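Fumarylacetoacetate hydrolase (Burkholderia xenovorans, PDB 5TI1) probably catalyses the hydrolysis of fumarylacetoacetate to fumarate and acetoacetate, the last step of phenylalanine and tyrosine breakdown, and binds a magnesium ion. Local coordinates at residues Leu144-Pro149 / Pro288-Leu293; Phe97-Arg102 / Thr367-Leu372; Arg55-Ala60 / Asp92-Phe97. All coordinates share one frame; numbering follows the deposited sequence. Where two conformers were deposited one is given.

Contact 1: Leu144-Pro149 / Pro288-Leu293; sequences LPVQIP and PWIVTL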
ATOM      1  N   LEU B 144       0.900  13.324 -11.322  1.00 24.03           N
ATOM      2  CA  LEU B 144       0.038  12.424 -10.571  1.00 23.68           C
ATOM      3  C   LEU B 144      -0.938  13.257  -9.746  1.00 24.08           C
ATOM      4  O   LEU B 144      -0.518  14.161  -9.018  1.00 33.46           O
ATOM      5  CB  LEU B 144       0.875  11.507  -9.679  1.00 28.30           C
ATOM      6  CG  LEU B 144       0.159  10.242  -9.216  1.00 32.50           C
ATOM      7  CD1 LEU B 144      -0.080   9.325 -10.418  1.00 26.46           C
ATOM      8  CD2 LEU B 144       0.933   9.531  -8.093  1.00 29.59           C
ATOM      9  N   PRO B 145      -2.248  13.048  -9.887  1.00 24.36           N
ATOM     10  CA  PRO B 145      -3.188  14.007  -9.300  1.00 24.98           C
ATOM     11  C   PRO B 145      -3.336  13.886  -7.793  1.00 26.78           C
ATOM     12  O   PRO B 145      -3.770  14.856  -7.154  1.00 28.84           O
ATOM     13  CB  PRO B 145      -4.507  13.684 -10.012  1.00 26.06           C
ATOM     14  CG  PRO B 145      -4.394  12.272 -10.379  1.00 24.90           C
ATOM     15  CD  PRO B 145      -2.938  12.107 -10.787  1.00 24.40           C
ATOM     16  N   VAL B 146      -2.991  12.746  -7.202  1.00 24.02           N
ATOM     17  CA  VAL B 146      -3.140  12.552  -5.762  1.00 23.83           C
ATOM     18  C   VAL B 146      -1.913  11.841  -5.226  1.00 23.23           C
ATOM     19  O   VAL B 146      -1.232  11.111  -5.952  1.00 29.25           O
ATOM     20  CB  VAL B 146      -4.416  11.747  -5.404  1.00 25.80           C
ATOM     21  CG1 VAL B 146      -5.655  12.589  -5.595  1.00 24.65           C
ATOM     22  CG2 VAL B 146      -4.494  10.466  -6.240  1.00 26.11           C
ATOM     23  N   GLN B 147      -1.617  12.089  -3.945  1.00 28.88           N
ATOM     24  CA  GLN B 147      -0.675  11.273  -3.180  0.60 27.77           C
ATOM     25  C   GLN B 147      -1.451  10.082  -2.639  1.00 26.55           C
ATOM     26  O   GLN B 147      -2.307  10.239  -1.764  1.00 31.61           O
ATOM     27  CB  GLN B 147      -0.036  12.069  -2.042  0.60 25.49           C
ATOM     28  CG  GLN B 147       1.061  11.317  -1.277  0.60 25.23           C
ATOM     29  CD  GLN B 147       0.539  10.367  -0.191  0.60 33.83           C
ATOM     30  OE1 GLN B 147      -0.447  10.654   0.493  0.60 31.38           O
ATOM     31  NE2 GLN B 147       1.217   9.234  -0.027  0.60 34.53           N
ATOM     32  N   ILE B 148      -1.163   8.896  -3.168  1.00 22.22           N
ATOM     33  CA  ILE B 148      -2.008   7.720  -2.973  1.00 27.26           C
ATOM     34  C   ILE B 148      -1.575   7.025  -1.687  1.00 24.91           C
ATOM     35  O   ILE B 148      -0.489   6.415  -1.658  1.00 22.44           O
ATOM     36  CB  ILE B 148      -1.924   6.781  -4.183  1.00 23.51           C
ATOM     37  CG1 ILE B 148      -2.336   7.543  -5.447  1.00 22.23           C
ATOM     38  CG2 ILE B 148      -2.781   5.543  -3.988  1.00 22.06           C
ATOM     39  CD1 ILE B 148      -1.929   6.846  -6.738  1.00 22.20           C
ATOM     40  N   PRO B 149      -2.378   7.073  -0.614  1.00 22.18           N
ATOM     41  CA  PRO B 149      -1.984   6.366   0.615  1.00 22.19           C
ATOM     42  C   PRO B 149      -2.018   4.856   0.453  1.00 23.54           C
ATOM     43  O   PRO B 149      -1.165   4.151   1.017  1.00 30.98           O
ATOM     44  CB  PRO B 149      -3.021   6.855   1.648  1.00 22.48           C
ATOM     45  CG  PRO B 149      -3.631   8.095   1.050  1.00 26.66           C
ATOM     46  CD  PRO B 149      -3.640   7.814  -0.435  1.00 26.79           C
ATOM     47  N   PRO B 288      -4.156  11.631 -15.813  1.00 35.73           N
ATOM     48  CA  PRO B 288      -3.910  12.720 -14.855  1.00 32.71           C
ATOM     49  C   PRO B 288      -5.148  13.470 -14.377  1.00 31.04           C
ATOM     50  O   PRO B 288      -5.068  14.141 -13.343  1.00 28.37           O
ATOM     51  CB  PRO B 288      -2.968  13.652 -15.633  1.00 26.82           C
ATOM     52  CG  PRO B 288      -3.332  13.426 -17.068  1.00 31.35           C
ATOM     53  CD  PRO B 288      -3.731  11.984 -17.184  1.00 30.29           C
ATOM     54  N   TRP B 289      -6.280  13.383 -15.086  1.00 28.59           N
ATOM     55  CA  TRP B 289      -7.474  14.163 -14.765  1.00 33.35           C
ATOM     56  C   TRP B 289      -8.489  13.320 -13.987  1.00 35.26           C
ATOM     57  O   TRP B 289      -8.983  12.303 -14.489  1.00 29.85           O
ATOM     58  CB  TRP B 289      -8.129  14.714 -16.036  1.00 34.72           C
ATOM     59  CG  TRP B 289      -7.301  15.744 -16.754  1.00 38.32           C
ATOM     60  CD1 TRP B 289      -6.697  15.602 -17.970  1.00 33.44           C
ATOM     61  CD2 TRP B 289      -6.971  17.061 -16.290  1.00 34.48           C
ATOM     62  NE1 TRP B 289      -6.017  16.750 -18.296  1.00 36.17           N
ATOM     63  CE2 TRP B 289      -6.164  17.661 -17.283  1.00 33.66           C
ATOM     64  CE3 TRP B 289      -7.277  17.790 -15.134  1.00 33.73           C
ATOM     65  CZ2 TRP B 289      -5.667  18.961 -17.162  1.00 32.43           C
ATOM     66  CZ3 TRP B 289      -6.777  19.077 -15.008  1.00 32.08           C
ATOM     67  CH2 TRP B 289      -5.982  19.649 -16.018  1.00 37.59           C
ATOM     68  N   ILE B 290      -8.841  13.756 -12.787  1.00 29.37           N
ATOM     69  CA  ILE B 290      -9.839  13.029 -12.012  1.00 29.74           C
ATOM     70  C   ILE B 290     -11.199  13.589 -12.385  1.00 31.01           C
ATOM     71  O   ILE B 290     -11.508  14.742 -12.078  1.00 34.89           O
ATOM     72  CB  ILE B 290      -9.597  13.116 -10.504  1.00 28.45           C
ATOM     73  CG1 ILE B 290      -8.234  12.512 -10.150  1.00 27.00           C
ATOM     74  CG2 ILE B 290     -10.677  12.342  -9.789  1.00 28.62           C
ATOM     75  CD1 ILE B 290      -7.962  12.478  -8.654  1.00 29.53           C
ATOM     76  N   VAL B 291     -11.994  12.782 -13.078  1.00 31.76           N
ATOM     77  CA  VAL B 291     -13.355  13.166 -13.448  1.00 33.40           C
ATOM     78  C   VAL B 291     -14.238  12.912 -12.236  1.00 36.64           C
ATOM     79  O   VAL B 291     -14.277  11.786 -11.727  1.00 36.44           O
ATOM     80  CB  VAL B 291     -13.840  12.374 -14.672  1.00 34.31           C
ATOM     81  CG1 VAL B 291     -15.332  12.634 -14.929  1.00 36.09           C
ATOM     82  CG2 VAL B 291     -13.004  12.719 -15.926  1.00 34.46           C
ATOM     83  N   THR B 292     -14.912  13.955 -11.745  1.00 34.22           N
ATOM     84  CA  THR B 292     -15.657  13.832 -10.493  1.00 39.92           C
ATOM     85  C   THR B 292     -16.864  12.914 -10.647  1.00 37.90           C
ATOM     86  O   THR B 292     -17.482  12.820 -11.711  1.00 37.08           O
ATOM     87  CB  THR B 292     -16.147  15.192  -9.978  1.00 39.54           C
ATOM     88  OG1 THR B 292     -16.999  15.813 -10.954  1.00 38.87           O
ATOM     89  CG2 THR B 292     -14.983  16.108  -9.643  1.00 37.58           C
ATOM     90  N   LEU B 293     -17.204  12.245  -9.550  1.00 36.45           N
ATOM     91  CA  LEU B 293     -18.370  11.376  -9.556  1.00 35.37           C
ATOM     92  C   LEU B 293     -19.636  12.163  -9.880  1.00 37.27           C
ATOM     93  O   LEU B 293     -20.526  11.661 -10.578  1.00 44.56           O
ATOM     94  CB  LEU B 293     -18.485  10.663  -8.212  1.00 39.54           C
ATOM     95  CG  LEU B 293     -19.545   9.562  -8.238  1.00 48.62           C
ATOM     96  CD1 LEU B 293     -19.094   8.405  -9.122  1.00 48.87           C
ATOM     97  CD2 LEU B 293     -19.883   9.090  -6.837  1.00 52.84           C
TER

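Contact 2: Phe97-Arg102 / Thr367-Leu372; sequences FIALGR and TRVGDL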
ATOM      1  N   PHE B  97      -7.463  19.421  -0.872  1.00 33.14           N
ATOM      2  CA  PHE B  97      -8.728  19.938  -1.390  1.00 30.58           C
ATOM      3  C   PHE B  97      -9.836  18.889  -1.319  1.00 30.27           C
ATOM      4  O   PHE B  97     -10.970  19.202  -0.933  1.00 31.18           O
ATOM      5  CB  PHE B  97      -8.559  20.433  -2.830  1.00 30.96           C
ATOM      6  CG  PHE B  97      -9.864  20.620  -3.548  1.00 38.49           C
ATOM      7  CD1 PHE B  97     -10.710  21.658  -3.204  1.00 33.36           C
ATOM      8  CD2 PHE B  97     -10.263  19.734  -4.538  1.00 36.70           C
ATOM      9  CE1 PHE B  97     -11.922  21.834  -3.850  1.00 36.17           C
ATOM     10  CE2 PHE B  97     -11.478  19.900  -5.183  1.00 36.05           C
ATOM     11  CZ  PHE B  97     -12.307  20.950  -4.840  1.00 33.98           C
ATOM     12  N   ILE B  98      -9.532  17.643  -1.700  1.00 29.14           N
ATOM     13  CA  ILE B  98     -10.518  16.566  -1.593  1.00 34.17           C
ATOM     14  C   ILE B  98     -10.994  16.418  -0.152  1.00 35.14           C
ATOM     15  O   ILE B  98     -12.202  16.303   0.116  1.00 30.84           O
ATOM     16  CB  ILE B  98      -9.937  15.245  -2.129  1.00 28.41           C
ATOM     17  CG1 ILE B  98      -9.728  15.315  -3.639  1.00 27.79           C
ATOM     18  CG2 ILE B  98     -10.868  14.101  -1.818  1.00 30.40           C
ATOM     19  CD1 ILE B  98      -8.838  14.176  -4.190  1.00 26.71           C
ATOM     20  N   ALA B  99     -10.056  16.447   0.800  1.00 28.57           N
ATOM     21  CA  ALA B  99     -10.404  16.296   2.211  1.00 28.72           C
ATOM     22  C   ALA B  99     -11.444  17.311   2.668  1.00 31.48           C
ATOM     23  O   ALA B  99     -12.132  17.066   3.663  1.00 34.67           O
ATOM     24  CB  ALA B  99      -9.151  16.417   3.078  1.00 28.59           C
ATOM     25  N   LEU B 100     -11.593  18.428   1.947  1.00 32.85           N
ATOM     26  CA  LEU B 100     -12.576  19.436   2.324  1.00 37.77           C
ATOM     27  C   LEU B 100     -14.003  18.919   2.246  1.00 32.91           C
ATOM     28  O   LEU B 100     -14.906  19.548   2.805  1.00 37.06           O
ATOM     29  CB  LEU B 100     -12.427  20.673   1.440  1.00 42.99           C
ATOM     30  CG  LEU B 100     -11.188  21.522   1.685  1.00 40.72           C
ATOM     31  CD1 LEU B 100     -11.249  22.753   0.802  1.00 38.78           C
ATOM     32  CD2 LEU B 100     -11.113  21.896   3.164  1.00 37.15           C
ATOM     33  N   GLY B 101     -14.237  17.807   1.561  1.00 32.14           N
ATOM     34  CA  GLY B 101     -15.535  17.168   1.565  1.00 34.93           C
ATOM     35  C   GLY B 101     -16.391  17.572   0.376  1.00 43.00           C
ATOM     36  O   GLY B 101     -16.137  18.556  -0.324  1.00 34.29           O
ATOM     37  N   ARG B 102     -17.466  16.800   0.202  1.00 42.75           N
ATOM     38  CA  ARG B 102     -18.276  16.871  -1.007  1.00 48.10           C
ATOM     39  C   ARG B 102     -18.961  18.225  -1.176  1.00 48.78           C
ATOM     40  O   ARG B 102     -19.141  18.681  -2.309  1.00 37.43           O
ATOM     41  CB  ARG B 102     -19.309  15.746  -0.998  1.00 51.95           C
ATOM     42  CG  ARG B 102     -20.017  15.555  -2.318  1.00 57.06           C
ATOM     43  CD  ARG B 102     -20.857  14.296  -2.309  1.00 59.13           C
ATOM     44  NE  ARG B 102     -21.980  14.397  -1.389  1.00 63.23           N
ATOM     45  CZ  ARG B 102     -22.988  13.533  -1.351  1.00 69.54           C
ATOM     46  NH1 ARG B 102     -23.971  13.700  -0.477  1.00 76.50           N
ATOM     47  NH2 ARG B 102     -23.012  12.502  -2.188  1.00 67.05           N
ATOM     48  N   THR B 367     -10.018   3.306   5.125  1.00 20.72           N
ATOM     49  CA  THR B 367      -9.590   3.943   3.885  1.00 20.78           C
ATOM     50  C   THR B 367      -9.301   5.409   4.165  1.00 23.16           C
ATOM     51  O   THR B 367      -9.724   5.965   5.183  1.00 25.60           O
ATOM     52  CB  THR B 367     -10.630   3.836   2.761  1.00 21.73           C
ATOM     53  OG1 THR B 367     -11.782   4.614   3.107  1.00 23.05           O
ATOM     54  CG2 THR B 367     -11.058   2.383   2.534  1.00 22.18           C
ATOM     55  N   ARG B 368      -8.572   6.024   3.238  1.00 20.51           N
ATOM     56  CA  ARG B 368      -8.057   7.372   3.389  1.00 24.43           C
ATOM     57  C   ARG B 368      -8.258   8.139   2.091  1.00 22.38           C
ATOM     58  O   ARG B 368      -8.249   7.560   1.000  1.00 21.65           O
ATOM     59  CB  ARG B 368      -6.562   7.352   3.756  1.00 19.51           C
ATOM     60  CG  ARG B 368      -6.291   6.744   5.127  1.00 19.01           C
ATOM     61  CD  ARG B 368      -4.815   6.760   5.492  1.00 23.82           C
ATOM     62  NE  ARG B 368      -4.098   5.726   4.756  1.00 25.40           N
ATOM     63  CZ  ARG B 368      -2.801   5.452   4.899  1.00 27.91           C
ATOM     64  NH1 ARG B 368      -2.056   6.145   5.752  1.00 27.54           N
ATOM     65  NH2 ARG B 368      -2.244   4.486   4.172  1.00 26.79           N
ATOM     66  N   VAL B 369      -8.405   9.458   2.228  1.00 21.34           N
ATOM     67  CA  VAL B 369      -8.506  10.355   1.083  1.00 21.98           C
ATOM     68  C   VAL B 369      -7.323  10.126   0.157  1.00 23.70           C
ATOM     69  O   VAL B 369      -6.173  10.073   0.605  1.00 26.66           O
ATOM     70  CB  VAL B 369      -8.562  11.814   1.574  1.00 25.51           C
ATOM     71  CG1 VAL B 369      -8.363  12.784   0.426  1.00 31.90           C
ATOM     72  CG2 VAL B 369      -9.894  12.091   2.300  1.00 25.95           C
ATOM     73  N   GLY B 370      -7.599   9.984  -1.146  1.00 22.95           N
ATOM     74  CA  GLY B 370      -6.555   9.741  -2.126  1.00 24.18           C
ATOM     75  C   GLY B 370      -6.284   8.283  -2.434  1.00 21.26           C
ATOM     76  O   GLY B 370      -5.532   7.998  -3.377  1.00 21.11           O
ATOM     77  N   ASP B 371      -6.835   7.350  -1.647  1.00 23.37           N
ATOM     78  CA  ASP B 371      -6.742   5.933  -1.981  1.00 21.00           C
ATOM     79  C   ASP B 371      -7.266   5.687  -3.401  1.00 23.53           C
ATOM     80  O   ASP B 371      -8.195   6.350  -3.873  1.00 22.59           O
ATOM     81  CB  ASP B 371      -7.547   5.083  -0.996  1.00 21.06           C
ATOM     82  CG  ASP B 371      -6.818   4.819   0.321  1.00 28.39           C
ATOM     83  OD1 ASP B 371      -5.603   5.088   0.453  1.00 20.41           O
ATOM     84  OD2 ASP B 371      -7.486   4.321   1.251  1.00 25.41           O
ATOM     85  N   LEU B 372      -6.668   4.708  -4.072  1.00 22.52           N
ATOM     86  CA  LEU B 372      -6.968   4.376  -5.458  1.00 23.46           C
ATOM     87  C   LEU B 372      -7.487   2.948  -5.514  1.00 25.10           C
ATOM     88  O   LEU B 372      -6.857   2.028  -4.977  1.00 28.36           O
ATOM     89  CB  LEU B 372      -5.716   4.516  -6.327  1.00 25.21           C
ATOM     90  CG  LEU B 372      -5.829   4.187  -7.816  1.00 22.62           C
ATOM     91  CD1 LEU B 372      -6.724   5.194  -8.518  1.00 23.52           C
ATOM     92  CD2 LEU B 372      -4.430   4.160  -8.437  1.00 22.09           C
TER

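Contact 3: Arg55-Ala60 / Asp92-Phe97; sequences RRVGVA and DALNDF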
ATOM      1  N   ARG B  55       3.611  23.314  -8.559  1.00 33.91           N
ATOM      2  CA  ARG B  55       2.455  22.482  -8.839  1.00 35.24           C
ATOM      3  C   ARG B  55       1.241  23.053  -8.120  1.00 35.24           C
ATOM      4  O   ARG B  55       1.342  23.554  -6.997  1.00 35.53           O
ATOM      5  CB  ARG B  55       2.716  21.035  -8.432  1.00 34.99           C
ATOM      6  CG  ARG B  55       3.786  20.391  -9.286  1.00 42.72           C
ATOM      7  CD  ARG B  55       4.051  18.949  -8.895  1.00 46.40           C
ATOM      8  NE  ARG B  55       5.254  18.450  -9.555  1.00 44.99           N
ATOM      9  CZ  ARG B  55       5.612  17.172  -9.591  1.00 42.73           C
ATOM     10  NH1 ARG B  55       4.849  16.253  -9.012  1.00 29.03           N
ATOM     11  NH2 ARG B  55       6.732  16.818 -10.214  1.00 44.33           N
ATOM     12  N   ARG B  56       0.101  23.024  -8.800  1.00 31.43           N
ATOM     13  CA  ARG B  56      -1.103  23.639  -8.282  1.00 33.23           C
ATOM     14  C   ARG B  56      -2.301  22.944  -8.909  1.00 36.52           C
ATOM     15  O   ARG B  56      -2.175  22.198  -9.886  1.00 33.42           O
ATOM     16  CB  ARG B  56      -1.105  25.152  -8.546  1.00 37.06           C
ATOM     17  CG  ARG B  56      -0.950  25.545  -9.993  1.00 39.69           C
ATOM     18  CD  ARG B  56      -0.280  26.905 -10.082  1.00 47.47           C
ATOM     19  NE  ARG B  56      -0.224  27.434 -11.444  1.00 48.19           N
ATOM     20  CZ  ARG B  56       0.784  27.217 -12.280  1.00 48.00           C
ATOM     21  NH1 ARG B  56       1.817  26.469 -11.896  1.00 45.31           N
ATOM     22  NH2 ARG B  56       0.757  27.741 -13.495  1.00 50.17           N
ATOM     23  N   VAL B  57      -3.476  23.196  -8.334  1.00 35.89           N
ATOM     24  CA  VAL B  57      -4.681  22.506  -8.768  1.00 31.62           C
ATOM     25  C   VAL B  57      -5.202  23.145 -10.047  1.00 42.47           C
ATOM     26  O   VAL B  57      -5.313  24.373 -10.146  1.00 34.07           O
ATOM     27  CB  VAL B  57      -5.748  22.530  -7.666  1.00 31.96           C
ATOM     28  CG1 VAL B  57      -7.005  21.887  -8.181  1.00 32.06           C
ATOM     29  CG2 VAL B  57      -5.230  21.804  -6.431  1.00 30.88           C
ATOM     30  N   GLY B  58      -5.537  22.308 -11.028  1.00 35.91           N
ATOM     31  CA  GLY B  58      -6.094  22.786 -12.269  1.00 34.37           C
ATOM     32  C   GLY B  58      -7.368  22.046 -12.617  1.00 34.77           C
ATOM     33  O   GLY B  58      -7.619  20.930 -12.160  1.00 32.56           O
ATOM     34  N   VAL B  59      -8.182  22.699 -13.437  1.00 35.01           N
ATOM     35  CA  VAL B  59      -9.389  22.100 -13.984  1.00 35.51           C
ATOM     36  C   VAL B  59      -9.317  22.208 -15.501  1.00 36.21           C
ATOM     37  O   VAL B  59      -9.130  23.304 -16.042  1.00 37.38           O
ATOM     38  CB  VAL B  59     -10.662  22.772 -13.430  1.00 38.83           C
ATOM     39  CG1 VAL B  59     -11.894  22.273 -14.163  1.00 37.77           C
ATOM     40  CG2 VAL B  59     -10.795  22.491 -11.944  1.00 37.18           C
ATOM     41  N   ALA B  60      -9.456  21.073 -16.181  1.00 35.60           N
ATOM     42  CA  ALA B  60      -9.407  21.070 -17.639  1.00 36.29           C
ATOM     43  C   ALA B  60     -10.686  21.654 -18.222  1.00 38.20           C
ATOM     44  O   ALA B  60     -11.796  21.362 -17.761  1.00 43.79           O
ATOM     45  CB  ALA B  60      -9.200  19.655 -18.171  1.00 35.24           C
ATOM     46  N   ASP B  92       1.009  19.976  -4.256  1.00 31.58           N
ATOM     47  CA  ASP B  92       1.498  18.989  -5.205  0.63 32.86           C
ATOM     48  C   ASP B  92       0.537  17.824  -5.391  1.00 30.25           C
ATOM     49  O   ASP B  92       0.873  16.874  -6.106  1.00 27.12           O
ATOM     50  CB  ASP B  92       2.865  18.461  -4.748  0.63 33.77           C
ATOM     51  CG  ASP B  92       3.935  19.543  -4.736  0.63 32.92           C
ATOM     52  OD1 ASP B  92       3.738  20.585  -5.390  0.63 33.43           O
ATOM     53  OD2 ASP B  92       4.975  19.350  -4.077  0.63 33.42           O
ATOM     54  N   ALA B  93      -0.621  17.858  -4.740  1.00 26.22           N
ATOM     55  CA  ALA B  93      -1.602  16.792  -4.828  1.00 25.68           C
ATOM     56  C   ALA B  93      -2.958  17.372  -4.441  1.00 30.26           C
ATOM     57  O   ALA B  93      -3.038  18.398  -3.764  1.00 34.20           O
ATOM     58  CB  ALA B  93      -1.235  15.615  -3.924  1.00 24.89           C
ATOM     59  N   LEU B  94      -4.019  16.699  -4.881  1.00 29.57           N
ATOM     60  CA  LEU B  94      -5.391  17.128  -4.628  1.00 27.01           C
ATOM     61  C   LEU B  94      -5.895  16.735  -3.249  1.00 26.87           C
ATOM     62  O   LEU B  94      -7.039  17.078  -2.910  1.00 28.92           O
ATOM     63  CB  LEU B  94      -6.328  16.532  -5.678  1.00 28.56           C
ATOM     64  CG  LEU B  94      -6.276  17.130  -7.081  1.00 31.30           C
ATOM     65  CD1 LEU B  94      -6.945  16.207  -8.091  1.00 27.54           C
ATOM     66  CD2 LEU B  94      -6.985  18.470  -7.054  1.00 40.64           C
ATOM     67  N   ASN B  95      -5.087  16.017  -2.461  1.00 29.17           N
ATOM     68  CA  ASN B  95      -5.576  15.419  -1.212  1.00 25.93           C
ATOM     69  C   ASN B  95      -6.232  16.453  -0.307  1.00 26.86           C
ATOM     70  O   ASN B  95      -7.383  16.284   0.117  1.00 27.21           O
ATOM     71  CB  ASN B  95      -4.431  14.720  -0.478  1.00 25.23           C
ATOM     72  CG  ASN B  95      -3.846  13.564  -1.275  1.00 25.15           C
ATOM     73  OD1 ASN B  95      -3.553  13.702  -2.463  1.00 24.37           O
ATOM     74  ND2 ASN B  95      -3.667  12.419  -0.620  1.00 24.39           N
ATOM     75  N   ASP B  96      -5.509  17.537  -0.008  1.00 29.06           N
ATOM     76  CA  ASP B  96      -6.015  18.557   0.912  1.00 29.05           C
ATOM     77  C   ASP B  96      -7.341  19.145   0.432  1.00 31.38           C
ATOM     78  O   ASP B  96      -8.250  19.373   1.238  1.00 30.43           O
ATOM     79  CB  ASP B  96      -4.965  19.662   1.083  1.00 30.60           C
ATOM     80  CG  ASP B  96      -3.790  19.231   1.952  1.00 32.45           C
ATOM     81  OD1 ASP B  96      -3.853  18.146   2.550  1.00 35.36           O
ATOM     82  OD2 ASP B  96      -2.805  19.984   2.036  1.00 36.02           O
ATOM     83  N   PHE B  97      -7.463  19.421  -0.872  1.00 33.14           N
ATOM     84  CA  PHE B  97      -8.728  19.938  -1.390  1.00 30.58           C
ATOM     85  C   PHE B  97      -9.836  18.889  -1.319  1.00 30.27           C
ATOM     86  O   PHE B  97     -10.970  19.202  -0.933  1.00 31.18           O
ATOM     87  CB  PHE B  97      -8.559  20.433  -2.830  1.00 30.96           C
ATOM     88  CG  PHE B  97      -9.864  20.620  -3.548  1.00 38.49           C
ATOM     89  CD1 PHE B  97     -10.710  21.658  -3.204  1.00 33.36           C
ATOM     90  CD2 PHE B  97     -10.263  19.734  -4.538  1.00 36.70           C
ATOM     91  CE1 PHE B  97     -11.922  21.834  -3.850  1.00 36.17           C
ATOM     92  CE2 PHE B  97     -11.478  19.900  -5.183  1.00 36.05           C
ATOM     93  CZ  PHE B  97     -12.307  20.950  -4.840  1.00 33.98           C
TER
HETATM   94  O   HOH W   1       2.735  23.032  -5.064  1.00 31.76           O
HETATM   95  O   HOH W   2       5.499  22.247  -6.628  1.00 36.53           O
HETATM   96  O   HOH W   3       2.677  15.907  -8.039  1.00 40.99           O

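Contact 1: Leu144-Pro149 / Pro288-Leu293
P145 lays its ring against two things at once: the carbonyl oxygen of P288 and the side chain of I290. The oxygen faces the ring carbons, with P288 O 3.4 Å from P145 CB and 3.6 Å from P145 CG, a van der Waals approach of the carbonyl oxygen to the CB-CG side of the ring. P288 therefore takes part through its backbone, while its own ring packs on L142. Next to that oxygen comes I290. With chi1 at -61° its CG1 branch lies beside the backbone N and meets P145 CG at 3.9 Å; from there the extended chi2 (-176°) carries CD1 on to the valine. There I290 CD1 touches V146 CG1 at 3.8 Å, the two side chains crossing at about a right angle. Topologically, 144-149 is the link that leaves strand 140-143, at one edge of the antiparallel N-terminal sheet, and leads into strand 151-154 of the mixed sheet; 288-292 belongs to the last part of strand 284-292 in that mixed sheet. P145 thus sits at the seam of the two sheets, and it also packs on I286 of the same strand. A backbone bond from I290 to F44 ties the seam down further. T284, one of the residues holding the sodium ion, starts this strand, its side chain about 11 Å from that of P145. At the other end T292 OG1 caps A295 N, where the strand gives way to helix 293-296.

Contact 2: Phe97-Arg102 / Thr367-Leu372
The backbones of A99, in helix 95-99, and V369 come closest, 6.3 Å between CA atoms, where a type II beta turn from R368 to D371 presents its second residue to the helix. On the turn side V369 does nearly all the touching. Its CG1 stands anti to the backbone N (chi1 168°) and reaches I98, with V369 CG1 3.6 Å from I98 CG2 and 3.9 Å from I98 CB; the two branched side chains lie alongside each other, pointing opposite ways. The other methyl, V369 CG2, has a looser neighbour in A99 CB at 4.5 Å, on the exposed side. Behind this contact the turn is braced from within: R368 N donates to D371 OD2 at 2.8 Å, meeting the carboxylate from above, 60° out of its plane, while D371 N returns a bond to R368 O. The same D371 OD2 forms a salt bridge with R189 of the second subunit, so the carboxylate serves both the turn and the dimer. I98 also rests on V146 and F253. With G370 in its third position, where positive phi favours glycine, this is a classic type II turn, here docking the loop before strand 372-374 onto a short helix of the N-terminal region.

Contact 3: Arg55-Ala60 / Asp92-Phe97
Torsions bring V57 and L94 together: V57 holds CG1 anti to its backbone N (chi1 176°), and L94, its CG beside the backbone N and its chain then extended, swings CD2 over towards strand 56-61. L94 CD2 rests against both valine methyls, 3.6 Å from V57 CG1 and 3.8 Å from V57 CG2, the side chains at about a right angle. This is the buried, wholly apolar half of the contact.

The other half faces solvent. R55 keeps its chain stretched out from CG to NE and passes D92 nearly perpendicular to it. D92 was modelled in two conformers, and what follows holds for one of them. In that copy OD1 of D92 lies 3.2 Å from R55 CB, so the carboxylate meets the aliphatic root of the arginine and not its charged end. R55 NE stays 4.9 Å from D92 OD1, with the guanidinium and carboxylate planes 59° apart; the opposite charges probably attract, but no salt bridge forms. Water does the bridging instead. In this conformer one molecule accepts from R55 N at 2.9 Å and donates to D92 OD1 at 2.7 Å, linking backbone to carboxylate. Two more waters lie between R55 and D92, but each has one distance to R55 too short to trust, so their bridges are doubtful.

The touching parts, 55-57 and 92-94, run nearly parallel, 16° apart. Strand 56-61 lies inside the antiparallel N-terminal sheet between strands 64-67 and 44-49. Residues 92-94 lead into helix 95-99. Around the valine and leucine, I46 and F44 of strand 44-49, F89 of a loop and L68 of helix 68-73 complete the packing, while F97, nearby, packs on V108 of helix 102-116.

In the fold
Contact 1 is the interior one: all its touching residues are buried, and its centre is about 9 Å from the chain centre, whereas those of contacts 2 and 3 lie about 16 and 17 Å out and are partly open. Helix 95-99 and its approach join them. Contacts 2 and 3 share F97, and contact 1 is tied to 92-97 by hydrogen bonds from L94 N to P145 O and from N95 ND2 to Q147 O. P149 packs against the 368-371 turn, linking contacts 1 and 2. Contact 2 is apolar across its segments; contact 1 is nearly so, with one carbonyl oxygen against a proline ring; contact 3 adds charged groups and water at its exposed end. Contact 3 stays within the N-terminal region, while contact 2 spans both family regions.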